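Local coordinates for protein ochratoxinase (Aspergillus niger, PDB 4C65) that hydrolyses the amide bond of the mycotoxin ochratoxin A as a zinc-dependent carboxypeptidase, releasing phenylalanine and ochratoxin alpha, at residues Leu105-Thr110 with Val411-Lys416; Leu283-Ser289 with Val329-Thr335. All coordinates share one frame. Residues are numbered along the deposited sequence.

Interaction 1 of 2, residues Leu105-Thr110 with Val411-Lys416; sequences LQNGYT and VTHVWK
Gly108, at positive phi (phi/psi 84°/14°), is the C-prime residue of a Schellman motif packed against a strand. Gly108 N hydrogen-bonds to Leu105 O at 3.0 Å, and Tyr109 N makes the motif's second hydrogen bond, to a residue just before the segment. A CB on Gly108 would jam against the carbonyl O of Asn107 and crowd Val411 CG1. Strand 411-416 presents Val411, Val414 and Lys416. Asn107 CA lies 6.3 Å from Val411 CA, Gly108 CA 6.0 Å from Val414 CA, and Thr110 CA 6.2 Å from Lys416 CA. Both valines are t. Val414 CG2 sits 3.4 Å from Leu105 O. Val414 CG1 is 4.2 Å from Leu105 CD1 and 3.9 Å from Thr110 CG2. Lys416 CD is 4.1 Å from Thr110 O, and its NZ hydrogen-bonds to Gly133 O. Val411 and Val414 can face the same side because Thr412 and His413 form a classic beta bulge opposite Ala393. Away from the zinc site, a barrel helix end, turning into a barrel strand, packs on a bulged strand probably of the smaller beta-sandwich domain.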
loop_
_atom_site.group_PDB
_atom_site.type_symbol
_atom_site.label_atom_id
_atom_site.label_comp_id
_atom_site.label_asym_id
_atom_site.label_seq_id
_atom_site.Cartn_x
_atom_site.Cartn_y
_atom_site.Cartn_z
ATOM N N LEU A 105 15.060 2.132 -41.385
ATOM C CA LEU A 105 16.240 1.535 -41.951
ATOM C C LEU A 105 16.136 1.503 -43.487
ATOM O O LEU A 105 17.113 1.752 -44.165
ATOM C CB LEU A 105 16.434 0.146 -41.365
ATOM C CG LEU A 105 17.835 -0.446 -41.351
ATOM C CD1 LEU A 105 18.837 0.461 -40.658
ATOM C CD2 LEU A 105 17.779 -1.798 -40.687
ATOM N N GLN A 106 14.929 1.282 -43.992
ATOM C CA GLN A 106 14.653 1.320 -45.413
ATOM C C GLN A 106 14.829 2.719 -45.996
ATOM O O GLN A 106 15.031 2.857 -47.207
ATOM C CB GLN A 106 13.247 0.843 -45.709
ATOM C CG GLN A 106 13.014 -0.602 -45.341
ATOM C CD GLN A 106 13.581 -1.570 -46.357
ATOM O OE1 GLN A 106 13.318 -1.468 -47.559
ATOM N NE2 GLN A 106 14.371 -2.532 -45.872
ATOM N N ASN A 107 14.767 3.740 -45.152
ATOM C CA ASN A 107 15.017 5.110 -45.591
ATOM C C ASN A 107 16.440 5.571 -45.403
ATOM O O ASN A 107 16.725 6.749 -45.560
ATOM C CB ASN A 107 14.067 6.071 -44.869
ATOM C CG ASN A 107 12.706 6.081 -45.508
ATOM O OD1 ASN A 107 12.511 6.832 -46.436
ATOM N ND2 ASN A 107 11.803 5.160 -45.108
ATOM N N GLY A 108 17.325 4.668 -45.008
ATOM C CA GLY A 108 18.734 5.001 -44.802
ATOM C C GLY A 108 19.088 5.596 -43.442
ATOM O O GLY A 108 20.175 6.129 -43.254
ATOM N N TYR A 109 18.190 5.501 -42.488
ATOM C CA TYR A 109 18.481 5.935 -41.135
ATOM C C TYR A 109 19.042 4.770 -40.318
ATOM O O TYR A 109 18.288 3.857 -39.976
ATOM C CB TYR A 109 17.217 6.561 -40.495
ATOM C CG TYR A 109 17.002 7.989 -40.994
ATOM C CD1 TYR A 109 16.455 8.232 -42.263
ATOM C CD2 TYR A 109 17.404 9.080 -40.216
ATOM C CE1 TYR A 109 16.307 9.518 -42.730
ATOM C CE2 TYR A 109 17.241 10.372 -40.673
ATOM C CZ TYR A 109 16.715 10.582 -41.948
ATOM O OH TYR A 109 16.546 11.881 -42.399
ATOM N N THR A 110 20.347 4.810 -40.047
ATOM C CA THR A 110 21.018 3.735 -39.355
ATOM C C THR A 110 21.260 4.007 -37.862
ATOM O O THR A 110 21.713 3.132 -37.130
ATOM C CB THR A 110 22.326 3.367 -40.059
ATOM O OG1 THR A 110 23.190 4.496 -40.117
ATOM C CG2 THR A 110 22.049 2.899 -41.474
ATOM N N VAL A 411 17.067 5.540 -51.879
ATOM C CA VAL A 411 18.058 4.845 -51.073
ATOM C C VAL A 411 18.085 3.379 -51.496
ATOM O O VAL A 411 17.221 2.605 -51.121
ATOM C CB VAL A 411 17.729 4.948 -49.572
ATOM C CG1 VAL A 411 18.787 4.255 -48.733
ATOM C CG2 VAL A 411 17.602 6.406 -49.166
ATOM N N THR A 412 19.089 2.986 -52.265
ATOM C CA THR A 412 19.090 1.658 -52.882
ATOM C C THR A 412 19.757 0.618 -52.019
ATOM O O THR A 412 19.421 -0.561 -52.123
ATOM C CB THR A 412 19.807 1.665 -54.245
ATOM O OG1 THR A 412 21.155 2.123 -54.080
ATOM C CG2 THR A 412 19.093 2.564 -55.206
ATOM N N HIS A 413 20.748 1.040 -51.223
ATOM C CA HIS A 413 21.549 0.117 -50.415
ATOM C C HIS A 413 21.667 0.655 -49.022
ATOM O O HIS A 413 21.948 1.846 -48.844
ATOM C CB HIS A 413 22.969 -0.042 -50.954
ATOM C CG HIS A 413 23.049 -0.695 -52.290
ATOM N ND1 HIS A 413 22.667 -0.065 -53.452
ATOM C CD2 HIS A 413 23.500 -1.918 -52.654
ATOM C CE1 HIS A 413 22.860 -0.880 -54.473
ATOM N NE2 HIS A 413 23.360 -2.011 -54.013
ATOM N N VAL A 414 21.494 -0.214 -48.033
ATOM C CA VAL A 414 21.702 0.158 -46.630
ATOM C C VAL A 414 22.557 -0.882 -45.895
ATOM O O VAL A 414 22.147 -2.021 -45.731
ATOM C CB VAL A 414 20.367 0.360 -45.888
ATOM C CG1 VAL A 414 20.609 0.753 -44.429
ATOM C CG2 VAL A 414 19.528 1.421 -46.591
ATOM N N TRP A 415 23.749 -0.461 -45.475
ATOM C CA TRP A 415 24.611 -1.231 -44.599
ATOM C C TRP A 415 24.561 -0.657 -43.175
ATOM O O TRP A 415 24.700 0.550 -42.981
ATOM C CB TRP A 415 26.072 -1.164 -45.058
ATOM C CG TRP A 415 26.385 -1.938 -46.270
ATOM C CD1 TRP A 415 26.753 -3.253 -46.332
ATOM C CD2 TRP A 415 26.348 -1.464 -47.610
ATOM N NE1 TRP A 415 26.970 -3.616 -47.632
ATOM C CE2 TRP A 415 26.732 -2.533 -48.438
ATOM C CE3 TRP A 415 26.020 -0.242 -48.195
ATOM C CZ2 TRP A 415 26.795 -2.415 -49.827
ATOM C CZ3 TRP A 415 26.087 -0.123 -49.560
ATOM C CH2 TRP A 415 26.465 -1.200 -50.365
ATOM N N LYS A 416 24.343 -1.535 -42.198
ATOM C CA LYS A 416 24.464 -1.190 -40.780
ATOM C C LYS A 416 25.418 -2.180 -40.143
ATOM O O LYS A 416 25.186 -3.387 -40.178
ATOM C CB LYS A 416 23.114 -1.253 -40.081
ATOM C CG LYS A 416 23.189 -0.737 -38.649
ATOM C CD LYS A 416 21.907 -0.938 -37.852
ATOM C CE LYS A 416 21.781 -2.311 -37.211
ATOM N NZ LYS A 416 20.933 -2.212 -36.006
#

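Interaction 2 of 2, residues Leu283-Ser289 with Val329-Thr335; sequences LYVATRS and VTIALGT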
loop_
_atom_site.group_PDB
_atom_site.type_symbol
_atom_site.label_atom_id
_atom_site.label_comp_id
_atom_site.label_asym_id
_atom_site.label_seq_id
_atom_site.Cartn_x
_atom_site.Cartn_y
_atom_site.Cartn_z
ATOM N N LEU A 283 25.645 20.786 -28.236
ATOM C CA LEU A 283 25.020 20.483 -29.505
ATOM C C LEU A 283 23.661 21.168 -29.617
ATOM O O LEU A 283 22.903 21.208 -28.642
ATOM C CB LEU A 283 24.856 18.984 -29.671
ATOM C CG LEU A 283 24.404 18.489 -31.045
ATOM C CD1 LEU A 283 25.466 18.779 -32.097
ATOM C CD2 LEU A 283 24.153 17.008 -30.973
ATOM N N TYR A 284 23.364 21.688 -30.823
ATOM C CA TYR A 284 22.111 22.353 -31.138
ATOM C C TYR A 284 21.274 21.439 -32.028
ATOM O O TYR A 284 21.681 21.114 -33.144
ATOM C CB TYR A 284 22.387 23.659 -31.871
ATOM C CG TYR A 284 21.243 24.678 -31.957
ATOM C CD1 TYR A 284 20.118 24.445 -32.731
ATOM C CD2 TYR A 284 21.341 25.912 -31.316
ATOM C CE1 TYR A 284 19.105 25.396 -32.841
ATOM C CE2 TYR A 284 20.339 26.867 -31.410
ATOM C CZ TYR A 284 19.220 26.613 -32.174
ATOM O OH TYR A 284 18.222 27.563 -32.265
ATOM N N VAL A 285 20.097 21.058 -31.542
ATOM C CA VAL A 285 19.159 20.262 -32.300
ATOM C C VAL A 285 17.849 21.017 -32.396
ATOM O O VAL A 285 17.061 21.050 -31.446
ATOM C CB VAL A 285 18.942 18.904 -31.629
ATOM C CG1 VAL A 285 17.998 18.042 -32.456
ATOM C CG2 VAL A 285 20.284 18.217 -31.429
ATOM N N ALA A 286 17.589 21.585 -33.568
ATOM C CA ALA A 286 16.490 22.541 -33.732
ATOM C C ALA A 286 15.080 21.918 -33.717
ATOM O O ALA A 286 14.157 22.518 -33.195
ATOM C CB ALA A 286 16.705 23.351 -35.008
ATOM N N THR A 287 14.949 20.714 -34.270
ATOM C CA THR A 287 13.644 20.073 -34.539
ATOM C C THR A 287 12.664 21.019 -35.216
ATOM O O THR A 287 11.560 21.234 -34.743
ATOM C CB THR A 287 13.009 19.424 -33.284
ATOM O OG1 THR A 287 12.589 20.427 -32.364
ATOM C CG2 THR A 287 13.996 18.513 -32.574
ATOM N N ARG A 288 13.074 21.569 -36.355
ATOM C CA ARG A 288 12.265 22.548 -37.062
ATOM C C ARG A 288 11.009 21.914 -37.615
ATOM O O ARG A 288 10.008 22.602 -37.792
ATOM C CB ARG A 288 13.076 23.233 -38.179
ATOM C CG ARG A 288 12.335 24.328 -38.955
ATOM C CD ARG A 288 11.928 25.502 -38.085
ATOM N NE ARG A 288 11.068 26.428 -38.800
ATOM C CZ ARG A 288 10.623 27.589 -38.302
ATOM N NH1 ARG A 288 10.928 27.967 -37.063
ATOM N NH2 ARG A 288 9.857 28.370 -39.036
ATOM N N SER A 289 11.044 20.604 -37.861
ATOM C CA SER A 289 9.865 19.878 -38.373
ATOM C C SER A 289 8.628 20.096 -37.511
ATOM O O SER A 289 7.538 20.334 -38.018
ATOM C CB SER A 289 10.130 18.379 -38.469
ATOM O OG SER A 289 10.936 18.074 -39.592
ATOM N N VAL A 329 27.778 27.433 -34.386
ATOM C CA VAL A 329 27.398 26.430 -33.360
ATOM C C VAL A 329 27.314 25.070 -34.016
ATOM O O VAL A 329 26.843 24.963 -35.148
ATOM C CB VAL A 329 26.023 26.750 -32.741
ATOM C CG1 VAL A 329 25.657 25.736 -31.658
ATOM C CG2 VAL A 329 26.005 28.169 -32.171
ATOM N N THR A 330 27.785 24.042 -33.329
ATOM C CA THR A 330 27.727 22.696 -33.859
ATOM C C THR A 330 26.281 22.169 -33.837
ATOM O O THR A 330 25.641 22.150 -32.781
ATOM C CB THR A 330 28.584 21.750 -33.028
ATOM O OG1 THR A 330 29.912 22.242 -32.974
ATOM C CG2 THR A 330 28.582 20.361 -33.632
ATOM N N ILE A 331 25.788 21.746 -34.992
ATOM C CA ILE A 331 24.400 21.402 -35.146
ATOM C C ILE A 331 24.240 19.954 -35.562
ATOM O O ILE A 331 25.042 19.417 -36.320
ATOM C CB ILE A 331 23.751 22.346 -36.175
ATOM C CG1 ILE A 331 23.741 23.756 -35.596
ATOM C CG2 ILE A 331 22.317 21.940 -36.503
ATOM C CD1 ILE A 331 23.930 24.807 -36.637
ATOM N N ALA A 332 23.191 19.318 -35.051
ATOM C CA ALA A 332 22.762 18.017 -35.548
ATOM C C ALA A 332 21.269 18.082 -35.794
ATOM O O ALA A 332 20.582 18.995 -35.309
ATOM C CB ALA A 332 23.099 16.915 -34.578
ATOM N N LEU A 333 20.770 17.143 -36.586
ATOM C CA LEU A 333 19.379 17.174 -37.014
ATOM C C LEU A 333 18.520 16.201 -36.215
ATOM O O LEU A 333 18.921 15.069 -35.943
ATOM C CB LEU A 333 19.234 16.850 -38.514
ATOM C CG LEU A 333 19.909 17.822 -39.465
ATOM C CD1 LEU A 333 19.481 17.543 -40.889
ATOM C CD2 LEU A 333 19.601 19.273 -39.126
ATOM N N GLY A 334 17.327 16.678 -35.848
ATOM C CA GLY A 334 16.328 15.888 -35.162
ATOM C C GLY A 334 14.986 16.360 -35.609
ATOM O O GLY A 334 14.810 17.529 -35.914
ATOM N N THR A 335 14.023 15.447 -35.613
ATOM C CA THR A 335 12.698 15.705 -36.191
ATOM C C THR A 335 11.594 15.853 -35.142
ATOM O O THR A 335 10.623 16.595 -35.336
ATOM C CB THR A 335 12.358 14.569 -37.167
ATOM O OG1 THR A 335 13.411 14.457 -38.125
ATOM C CG2 THR A 335 11.063 14.850 -37.915
HETATM O O HOH W 1 19.064 20.830 -35.850
HETATM O O HOH W 2 17.066 19.429 -36.231
#
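Ala332 lies at the apolar centre. Its CB is 3.8 Å from Leu283 CD2 and 4.4 Å from Val285 CG2. On the other face of the sheet, Tyr284 CB packs 3.9 Å from Val329 CG1 and 4.0 Å from Ile331 CG1. Helices 271-280 and 304-327 also touch Tyr284. The backbones pair in parallel around Tyr284 and Ile331, although strand 331-332 is weakly bonded. Tyr284 N donates a hydrogen bond to Thr330 O at 3.0 Å, and Ala332 N donates one to Tyr284 O at 3.0 Å. Beyond Ala332 two waters replace direct backbone hydrogen bonds, while the chains stay close. Water 1 links Ala286 N (2.8 Å) to Ala332 O (2.4 Å). Water 2 accepts from Thr287 N (3.2 Å) and Gly334 N (2.8 Å). A CB on Gly334 would clash with Val285 CG1. Thr287 CA is 3.1 Å from Gly334 O, a CA-H...O contact. At the polar edge, Ser289 OG is 3.6 Å from Thr335 CG2 and hydrogen-bonds to Glu346, while Thr335 OG1 hydrogen-bonds to Asp67. Thr287 OG1 donates to Ala286 O at 2.7 Å and hydrogen-bonds to ND1 of His265, a ligand of the second zinc. These are adjacent TIM-barrel strands whose C-terminal ends lead to the zinc site, 329-335 running straight into active-site Asp336.

In the fold
From the N terminus, the chain first reaches Leu105-Thr110, where helix 90-106 turns into strand 109-114. It then runs through much of the barrel before Val411-Lys416 closes the 300-residue loop of interaction 1. Interaction 2 falls wholly within that loop. It closes a much shorter one of 39 residues, mostly helical, between Leu283-Ser289 and Val329-Thr335. This is a beta-alpha-beta crossover, with helices 288-297 and 304-327 in the connection. The two contacts do not touch: their centres are 21 Å apart and their nearest atoms about 6 Å. Interaction 1 joins the barrel to the strand pair 411-416/419-422, probably of the beta-sandwich domain. Interaction 2 joins two barrel strands at the zinc site.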